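Local coordinates for putative O-methyltransferase (Klebsiella pneumoniae subsp. pneumoniae, PDB 3TFW), which probably transfers a methyl group from S-adenosylmethionine to an oxygen atom of a substrate that is not known, at residues G132-K146 with A156-N170. Residues are numbered along the deposited sequence; the frame is centred on the assembly and turned at random.
Sequences GECPAFDLIFIDADK and ALRYSRPGTLIIGDN
Leu-139 and Ile-167 meet through their CD1 methyls at 3.4 Å, tighter than usual for two carbons. Strands 139-142 and 165-169 run parallel here, 13° apart, in the central sheet of a class I methyltransferase fold. Helix 149-158 makes the crossover of this beta-alpha-beta unit. Ile-167 CB and CG2 also pack against CD1 of the Phe-141 ring. Helix 49-62 covers this face. On the opposite face, with CG1 anti to the carbonyl carbon (chi1 -59°) and the chain then extended, Ile-140 carries CD1 to Ala-156 O, 3.4 Å away. Backbone bonds join the strands in parallel register, such as Ile-167 N to Ile-140 O, 2.7 Å.

The end near Gly-132 is more open to solvent. Bonds and waters hold it around the Tyr-159 ring. Tyr-159 OH donates to Gly-132 O at 2.6 Å, in the carbonyl plane and on a lone pair. Water 1 donates to the same hydroxyl. Water 2 links Arg-158 NH1 to Cys-134 O. Farther along, Arg-161 NE (3.0 Å) and NH2 (2.9 Å) both bond Asp-138 OD1 side-on, with the guanidinium and carboxylate planes 64° apart. Asp-138 OD2 accepts from the backbone of Lys-65 and Arg-66.

Past the paired strands, Lys-146 NZ donates to Asp-169 O (2.8 Å) and weakly to Asp-143 OD1. Asp-143, Asp-169 and Asn-170 gather as do the metal ligands of cation-dependent O-methyltransferases, consistent with a metal and substrate site.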
ATOM      1  N   GLY A 132     -24.891 -17.418   1.470  1.00 27.66           N
ATOM      2  CA  GLY A 132     -25.152 -18.648   0.713  1.00 28.69           C
ATOM      3  C   GLY A 132     -24.129 -18.849  -0.391  1.00 29.33           C
ATOM      4  O   GLY A 132     -22.942 -18.597  -0.191  1.00 29.94           O
ATOM      5  N   GLU A 133     -24.588 -19.278  -1.566  1.00 29.74           N
ATOM      6  CA  GLU A 133     -23.678 -19.583  -2.687  1.00 30.21           C
ATOM      7  C   GLU A 133     -23.294 -18.342  -3.516  1.00 29.50           C
ATOM      8  O   GLU A 133     -23.392 -18.331  -4.744  1.00 30.40           O
ATOM      9  CB  GLU A 133     -24.226 -20.731  -3.563  1.00 31.09           C
ATOM     10  CG  GLU A 133     -25.733 -20.675  -3.859  1.00 33.26           C
ATOM     11  CD  GLU A 133     -26.235 -21.886  -4.668  1.00 36.61           C
ATOM     12  OE1 GLU A 133     -27.140 -22.606  -4.174  1.00 37.05           O
ATOM     13  OE2 GLU A 133     -25.729 -22.111  -5.795  1.00 37.33           O
ATOM     14  N   CYS A 134     -22.834 -17.311  -2.808  1.00 28.05           N
ATOM     15  CA  CYS A 134     -22.363 -16.047  -3.372  1.00 26.63           C
ATOM     16  C   CYS A 134     -21.038 -16.269  -4.111  1.00 24.80           C
ATOM     17  O   CYS A 134     -20.183 -17.002  -3.611  1.00 24.90           O
ATOM     18  CB  CYS A 134     -22.134 -15.077  -2.200  1.00 26.66           C
ATOM     19  SG  CYS A 134     -21.916 -13.356  -2.590  1.00 29.35           S
ATOM     20  N   PRO A 135     -20.862 -15.656  -5.305  1.00 22.91           N
ATOM     21  CA  PRO A 135     -19.546 -15.666  -5.947  1.00 21.24           C
ATOM     22  C   PRO A 135     -18.486 -15.019  -5.052  1.00 19.56           C
ATOM     23  O   PRO A 135     -18.818 -14.162  -4.225  1.00 18.85           O
ATOM     24  CB  PRO A 135     -19.750 -14.779  -7.175  1.00 21.79           C
ATOM     25  CG  PRO A 135     -21.195 -14.935  -7.501  1.00 22.02           C
ATOM     26  CD  PRO A 135     -21.886 -15.041  -6.172  1.00 22.71           C
ATOM     27  N   ALA A 136     -17.231 -15.422  -5.219  1.00 17.58           N
ATOM     28  CA  ALA A 136     -16.114 -14.790  -4.496  1.00 16.78           C
ATOM     29  C   ALA A 136     -16.030 -13.279  -4.732  1.00 15.54           C
ATOM     30  O   ALA A 136     -16.383 -12.785  -5.803  1.00 15.64           O
ATOM     31  CB  ALA A 136     -14.794 -15.460  -4.886  1.00 16.26           C
ATOM     32  N   PHE A 137     -15.566 -12.545  -3.719  1.00 15.22           N
ATOM     33  CA  PHE A 137     -15.267 -11.121  -3.869  1.00 14.35           C
ATOM     34  C   PHE A 137     -13.815 -10.935  -4.319  1.00 14.41           C
ATOM     35  O   PHE A 137     -12.947 -11.746  -3.998  1.00 13.88           O
ATOM     36  CB  PHE A 137     -15.485 -10.375  -2.554  1.00 14.55           C
ATOM     37  CG  PHE A 137     -16.911 -10.375  -2.089  1.00 14.77           C
ATOM     38  CD1 PHE A 137     -17.800  -9.395  -2.524  1.00 14.20           C
ATOM     39  CD2 PHE A 137     -17.355 -11.339  -1.195  1.00 15.93           C
ATOM     40  CE1 PHE A 137     -19.131  -9.389  -2.083  1.00 16.77           C
ATOM     41  CE2 PHE A 137     -18.676 -11.344  -0.756  1.00 16.34           C
ATOM     42  CZ  PHE A 137     -19.562 -10.371  -1.204  1.00 16.70           C
ATOM     43  N   ASP A 138     -13.552  -9.847  -5.037  1.00 13.97           N
ATOM     44  CA  ASP A 138     -12.208  -9.562  -5.557  1.00 14.14           C
ATOM     45  C   ASP A 138     -11.370  -8.766  -4.573  1.00 13.90           C
ATOM     46  O   ASP A 138     -10.121  -8.829  -4.572  1.00 13.61           O
ATOM     47  CB  ASP A 138     -12.322  -8.785  -6.863  1.00 14.44           C
ATOM     48  CG  ASP A 138     -13.115  -9.529  -7.906  1.00 16.91           C
ATOM     49  OD1 ASP A 138     -12.809 -10.715  -8.125  1.00 18.75           O
ATOM     50  OD2 ASP A 138     -14.064  -8.941  -8.478  1.00 17.51           O
ATOM     51  N   LEU A 139     -12.066  -7.986  -3.762  1.00 12.89           N
ATOM     52  CA  LEU A 139     -11.436  -7.149  -2.762  1.00 13.35           C
ATOM     53  C   LEU A 139     -12.323  -7.127  -1.524  1.00 13.23           C
ATOM     54  O   LEU A 139     -13.556  -6.966  -1.617  1.00 13.40           O
ATOM     55  CB  LEU A 139     -11.232  -5.728  -3.315  1.00 13.71           C
ATOM     56  CG  LEU A 139     -10.767  -4.702  -2.272  1.00 15.03           C
ATOM     57  CD1 LEU A 139      -9.334  -5.007  -1.944  1.00 19.76           C
ATOM     58  CD2 LEU A 139     -10.905  -3.284  -2.771  1.00 21.50           C
ATOM     59  N   ILE A 140     -11.702  -7.319  -0.362  1.00 12.79           N
ATOM     60  CA  ILE A 140     -12.440  -7.397   0.890  1.00 12.55           C
ATOM     61  C   ILE A 140     -11.782  -6.453   1.890  1.00 13.26           C
ATOM     62  O   ILE A 140     -10.575  -6.550   2.151  1.00 13.40           O
ATOM     63  CB  ILE A 140     -12.499  -8.832   1.458  1.00 11.76           C
ATOM     64  CG1 ILE A 140     -13.162  -9.792   0.448  1.00 12.02           C
ATOM     65  CG2 ILE A 140     -13.255  -8.846   2.800  1.00 12.43           C
ATOM     66  CD1 ILE A 140     -13.071 -11.281   0.826  1.00  9.81           C
ATOM     67  N   PHE A 141     -12.575  -5.529   2.424  1.00 13.96           N
ATOM     68  CA  PHE A 141     -12.078  -4.530   3.363  1.00 15.38           C
ATOM     69  C   PHE A 141     -12.693  -4.751   4.733  1.00 16.01           C
ATOM     70  O   PHE A 141     -13.915  -4.721   4.890  1.00 16.08           O
ATOM     71  CB  PHE A 141     -12.391  -3.124   2.830  1.00 15.83           C
ATOM     72  CG  PHE A 141     -11.808  -2.022   3.650  1.00 17.73           C
ATOM     73  CD1 PHE A 141     -10.458  -1.701   3.543  1.00 19.20           C
ATOM     74  CD2 PHE A 141     -12.599  -1.306   4.543  1.00 20.28           C
ATOM     75  CE1 PHE A 141      -9.913  -0.671   4.309  1.00 21.43           C
ATOM     76  CE2 PHE A 141     -12.049  -0.275   5.314  1.00 22.42           C
ATOM     77  CZ  PHE A 141     -10.713   0.036   5.191  1.00 21.77           C
ATOM     78  N   ILE A 142     -11.843  -4.982   5.731  1.00 16.78           N
ATOM     79  CA  ILE A 142     -12.317  -5.276   7.073  1.00 17.50           C
ATOM     80  C   ILE A 142     -11.977  -4.146   8.043  1.00 19.64           C
ATOM     81  O   ILE A 142     -10.802  -3.874   8.298  1.00 18.45           O
ATOM     82  CB  ILE A 142     -11.758  -6.621   7.597  1.00 17.09           C
ATOM     83  CG1 ILE A 142     -12.063  -7.751   6.596  1.00 17.28           C
ATOM     84  CG2 ILE A 142     -12.331  -6.949   8.984  1.00 16.65           C
ATOM     85  CD1 ILE A 142     -11.405  -9.076   6.941  1.00 15.60           C
ATOM     86  N   ASP A 143     -13.018  -3.490   8.555  1.00 21.86           N
ATOM     87  CA  ASP A 143     -12.855  -2.442   9.571  1.00 25.03           C
ATOM     88  C   ASP A 143     -14.139  -2.199  10.370  1.00 26.22           C
ATOM     89  O   ASP A 143     -14.756  -1.128  10.260  1.00 27.24           O
ATOM     90  CB  ASP A 143     -12.398  -1.131   8.939  1.00 25.70           C
ATOM     91  CG  ASP A 143     -12.100  -0.052   9.976  1.00 27.88           C
ATOM     92  OD1 ASP A 143     -11.873  -0.387  11.172  1.00 28.94           O
ATOM     93  OD2 ASP A 143     -12.093   1.136   9.590  1.00 31.24           O
ATOM     94  N   ALA A 144     -14.538  -3.188  11.163  1.00 27.05           N
ATOM     95  CA  ALA A 144     -15.698  -3.052  12.052  1.00 27.87           C
ATOM     96  C   ALA A 144     -15.307  -3.299  13.512  1.00 28.37           C
ATOM     97  O   ALA A 144     -14.294  -2.763  13.998  1.00 29.15           O
ATOM     98  CB  ALA A 144     -16.832  -4.000  11.617  1.00 28.21           C
ATOM     99  N   ASP A 145     -16.116  -4.102  14.203  1.00 28.26           N
ATOM    100  CA  ASP A 145     -15.854  -4.491  15.584  1.00 28.09           C
ATOM    101  C   ASP A 145     -14.669  -5.455  15.664  1.00 27.37           C
ATOM    102  O   ASP A 145     -14.745  -6.629  15.269  1.00 26.93           O
ATOM    103  CB  ASP A 145     -17.113  -5.073  16.261  1.00 28.77           C
ATOM    104  CG  ASP A 145     -17.700  -6.259  15.508  1.00 30.31           C
ATOM    105  OD1 ASP A 145     -17.926  -6.140  14.285  1.00 30.98           O
ATOM    106  OD2 ASP A 145     -17.938  -7.313  16.140  1.00 31.73           O
ATOM    107  N   LYS A 146     -13.573  -4.926  16.189  1.00 25.98           N
ATOM    108  CA  LYS A 146     -12.315  -5.633  16.260  1.00 24.95           C
ATOM    109  C   LYS A 146     -12.364  -6.975  16.994  1.00 23.74           C
ATOM    110  O   LYS A 146     -11.693  -7.905  16.547  1.00 23.68           O
ATOM    111  CB  LYS A 146     -11.217  -4.718  16.829  1.00 25.32           C
ATOM    112  CG  LYS A 146     -11.055  -3.410  16.050  1.00 26.21           C
ATOM    113  CD  LYS A 146     -10.491  -3.670  14.655  1.00 28.88           C
ATOM    114  CE  LYS A 146     -10.940  -2.627  13.652  1.00 29.98           C
ATOM    115  NZ  LYS A 146     -10.612  -3.114  12.290  1.00 33.33           N
ATOM    116  N   ALA A 156     -14.186 -14.020   5.103  1.00 13.29           N
ATOM    117  CA  ALA A 156     -13.457 -13.421   3.969  1.00 13.42           C
ATOM    118  C   ALA A 156     -12.824 -14.536   3.137  1.00 13.81           C
ATOM    119  O   ALA A 156     -12.926 -14.540   1.910  1.00 13.83           O
ATOM    120  CB  ALA A 156     -12.355 -12.426   4.458  1.00 12.76           C
ATOM    121  N   LEU A 157     -12.213 -15.502   3.819  1.00 14.38           N
ATOM    122  CA  LEU A 157     -11.542 -16.602   3.127  1.00 15.48           C
ATOM    123  C   LEU A 157     -12.542 -17.480   2.386  1.00 15.46           C
ATOM    124  O   LEU A 157     -12.279 -17.924   1.268  1.00 15.53           O
ATOM    125  CB  LEU A 157     -10.680 -17.419   4.095  1.00 15.53           C
ATOM    126  CG  LEU A 157      -9.291 -16.842   4.361  1.00 17.75           C
ATOM    127  CD1 LEU A 157      -8.724 -17.371   5.693  1.00 18.97           C
ATOM    128  CD2 LEU A 157      -8.324 -17.105   3.196  1.00 17.44           C
ATOM    129  N   ARG A 158     -13.690 -17.711   3.013  1.00 15.80           N
ATOM    130  CA  ARG A 158     -14.761 -18.476   2.397  1.00 16.22           C
ATOM    131  C   ARG A 158     -15.219 -17.832   1.089  1.00 15.75           C
ATOM    132  O   ARG A 158     -15.465 -18.534   0.112  1.00 15.91           O
ATOM    133  CB  ARG A 158     -15.924 -18.649   3.374  1.00 16.65           C
ATOM    134  CG  ARG A 158     -17.278 -19.036   2.742  1.00 20.89           C
ATOM    135  CD  ARG A 158     -17.280 -20.460   2.162  1.00 26.88           C
ATOM    136  NE  ARG A 158     -18.598 -20.817   1.622  1.00 29.74           N
ATOM    137  CZ  ARG A 158     -19.034 -20.512   0.398  1.00 30.72           C
ATOM    138  NH1 ARG A 158     -18.269 -19.831  -0.451  1.00 31.34           N
ATOM    139  NH2 ARG A 158     -20.254 -20.882   0.024  1.00 30.50           N
ATOM    140  N   TYR A 159     -15.304 -16.505   1.059  1.00 14.88           N
ATOM    141  CA  TYR A 159     -15.760 -15.797  -0.132  1.00 15.05           C
ATOM    142  C   TYR A 159     -14.636 -15.118  -0.907  1.00 15.47           C
ATOM    143  O   TYR A 159     -14.792 -13.988  -1.383  1.00 14.74           O
ATOM    144  CB  TYR A 159     -16.905 -14.833   0.223  1.00 14.98           C
ATOM    145  CG  TYR A 159     -18.157 -15.590   0.665  1.00 15.77           C
ATOM    146  CD1 TYR A 159     -18.942 -16.282  -0.262  1.00 16.66           C
ATOM    147  CD2 TYR A 159     -18.538 -15.626   2.002  1.00 17.15           C
ATOM    148  CE1 TYR A 159     -20.080 -16.987   0.133  1.00 17.10           C
ATOM    149  CE2 TYR A 159     -19.675 -16.331   2.409  1.00 17.15           C
ATOM    150  CZ  TYR A 159     -20.437 -17.007   1.465  1.00 18.06           C
ATOM    151  OH  TYR A 159     -21.556 -17.711   1.857  1.00 19.90           O
ATOM    152  N   SER A 160     -13.522 -15.841  -1.051  1.00 15.90           N
ATOM    153  CA  SER A 160     -12.346 -15.379  -1.794  1.00 17.17           C
ATOM    154  C   SER A 160     -12.067 -16.291  -2.982  1.00 17.66           C
ATOM    155  O   SER A 160     -12.572 -17.415  -3.036  1.00 18.66           O
ATOM    156  CB  SER A 160     -11.112 -15.390  -0.886  1.00 16.53           C
ATOM    157  OG  SER A 160     -11.177 -14.328   0.049  1.00 21.13           O
ATOM    158  N   ARG A 161     -11.264 -15.787  -3.917  1.00 18.22           N
ATOM    159  CA  ARG A 161     -10.717 -16.561  -5.035  1.00 18.54           C
ATOM    160  C   ARG A 161      -9.204 -16.302  -5.073  1.00 18.33           C
ATOM    161  O   ARG A 161      -8.713 -15.369  -4.409  1.00 17.13           O
ATOM    162  CB  ARG A 161     -11.397 -16.174  -6.368  1.00 19.09           C
ATOM    163  CG  ARG A 161     -11.559 -14.665  -6.641  1.00 19.98           C
ATOM    164  CD  ARG A 161     -10.411 -14.095  -7.442  1.00 22.12           C
ATOM    165  NE  ARG A 161     -10.643 -12.725  -7.920  1.00 23.69           N
ATOM    166  CZ  ARG A 161      -9.682 -11.938  -8.406  1.00 25.72           C
ATOM    167  NH1 ARG A 161      -8.433 -12.386  -8.483  1.00 25.53           N
ATOM    168  NH2 ARG A 161      -9.956 -10.705  -8.817  1.00 26.13           N
ATOM    169  N   PRO A 162      -8.442 -17.134  -5.816  1.00 18.34           N
ATOM    170  CA  PRO A 162      -7.023 -16.783  -5.920  1.00 17.54           C
ATOM    171  C   PRO A 162      -6.842 -15.390  -6.506  1.00 16.80           C
ATOM    172  O   PRO A 162      -7.414 -15.071  -7.549  1.00 16.32           O
ATOM    173  CB  PRO A 162      -6.451 -17.862  -6.853  1.00 18.31           C
ATOM    174  CG  PRO A 162      -7.368 -19.047  -6.656  1.00 18.20           C
ATOM    175  CD  PRO A 162      -8.737 -18.475  -6.367  1.00 18.42           C
ATOM    176  N   GLY A 163      -6.073 -14.559  -5.807  1.00 15.53           N
ATOM    177  CA  GLY A 163      -5.824 -13.180  -6.220  1.00 14.96           C
ATOM    178  C   GLY A 163      -6.684 -12.132  -5.528  1.00 14.32           C
ATOM    179  O   GLY A 163      -6.472 -10.935  -5.709  1.00 14.00           O
ATOM    180  N   THR A 164      -7.668 -12.583  -4.755  1.00 13.88           N
ATOM    181  CA  THR A 164      -8.465 -11.701  -3.908  1.00 13.02           C
ATOM    182  C   THR A 164      -7.524 -10.992  -2.947  1.00 13.12           C
ATOM    183  O   THR A 164      -6.576 -11.586  -2.443  1.00 12.00           O
ATOM    184  CB  THR A 164      -9.507 -12.486  -3.064  1.00 12.94           C
ATOM    185  OG1 THR A 164     -10.568 -12.971  -3.907  1.00 13.19           O
ATOM    186  CG2 THR A 164     -10.110 -11.600  -1.950  1.00 12.58           C
ATOM    187  N   LEU A 165      -7.791  -9.717  -2.724  1.00 12.92           N
ATOM    188  CA  LEU A 165      -7.033  -8.939  -1.767  1.00 13.33           C
ATOM    189  C   LEU A 165      -7.895  -8.665  -0.546  1.00 13.34           C
ATOM    190  O   LEU A 165      -9.021  -8.167  -0.669  1.00 12.92           O
ATOM    191  CB  LEU A 165      -6.574  -7.633  -2.418  1.00 13.79           C
ATOM    192  CG  LEU A 165      -5.499  -6.828  -1.692  1.00 14.68           C
ATOM    193  CD1 LEU A 165      -4.168  -7.589  -1.661  1.00 16.32           C
ATOM    194  CD2 LEU A 165      -5.331  -5.507  -2.419  1.00 16.22           C
ATOM    195  N   ILE A 166      -7.362  -8.990   0.629  1.00 12.84           N
ATOM    196  CA  ILE A 166      -8.035  -8.734   1.886  1.00 13.77           C
ATOM    197  C   ILE A 166      -7.283  -7.629   2.641  1.00 14.54           C
ATOM    198  O   ILE A 166      -6.077  -7.740   2.878  1.00 14.01           O
ATOM    199  CB  ILE A 166      -8.099 -10.019   2.749  1.00 13.22           C
ATOM    200  CG1 ILE A 166      -8.788 -11.156   1.967  1.00 13.85           C
ATOM    201  CG2 ILE A 166      -8.812  -9.749   4.089  1.00 13.70           C
ATOM    202  CD1 ILE A 166      -8.764 -12.527   2.658  1.00 14.35           C
ATOM    203  N   ILE A 167      -7.992  -6.565   3.007  1.00 15.09           N
ATOM    204  CA  ILE A 167      -7.380  -5.459   3.759  1.00 16.17           C
ATOM    205  C   ILE A 167      -7.983  -5.398   5.152  1.00 16.34           C
ATOM    206  O   ILE A 167      -9.219  -5.402   5.294  1.00 16.66           O
ATOM    207  CB  ILE A 167      -7.616  -4.093   3.060  1.00 16.51           C
ATOM    208  CG1 ILE A 167      -7.193  -4.155   1.596  1.00 18.43           C
ATOM    209  CG2 ILE A 167      -6.900  -2.959   3.810  1.00 15.72           C
ATOM    210  CD1 ILE A 167      -8.022  -3.253   0.697  1.00 23.68           C
ATOM    211  N   GLY A 168      -7.125  -5.348   6.178  1.00 15.94           N
ATOM    212  CA  GLY A 168      -7.581  -5.175   7.556  1.00 16.77           C
ATOM    213  C   GLY A 168      -7.089  -3.856   8.128  1.00 17.72           C
ATOM    214  O   GLY A 168      -5.885  -3.690   8.339  1.00 16.76           O
ATOM    215  N   ASP A 169      -8.002  -2.918   8.382  1.00 17.84           N
ATOM    216  CA  ASP A 169      -7.592  -1.567   8.835  1.00 19.26           C
ATOM    217  C   ASP A 169      -7.562  -1.475  10.357  1.00 19.26           C
ATOM    218  O   ASP A 169      -8.223  -2.256  11.064  1.00 18.96           O
ATOM    219  CB  ASP A 169      -8.502  -0.468   8.252  1.00 19.38           C
ATOM    220  CG  ASP A 169      -7.764   0.867   7.988  1.00 21.59           C
ATOM    221  OD1 ASP A 169      -6.529   0.978   8.179  1.00 23.84           O
ATOM    222  OD2 ASP A 169      -8.442   1.838   7.575  1.00 25.72           O
ATOM    223  N   ASN A 170      -6.765  -0.527  10.860  1.00 19.54           N
ATOM    224  CA  ASN A 170      -6.754  -0.177  12.280  1.00 20.15           C
ATOM    225  C   ASN A 170      -6.288  -1.304  13.199  1.00 20.05           C
ATOM    226  O   ASN A 170      -6.960  -1.642  14.181  1.00 20.52           O
ATOM    227  CB  ASN A 170      -8.134   0.365  12.696  1.00 20.57           C
ATOM    228  CG  ASN A 170      -8.602   1.496  11.799  1.00 22.36           C
ATOM    229  OD1 ASN A 170      -9.601   1.370  11.092  1.00 24.34           O
ATOM    230  ND2 ASN A 170      -7.858   2.601  11.795  1.00 24.12           N
TER
HETATM  231  O   HOH W   1     -22.911 -17.639   3.986  1.00 24.95           O
HETATM  232  O   HOH W   2     -19.811 -19.590  -2.691  1.00 41.17           O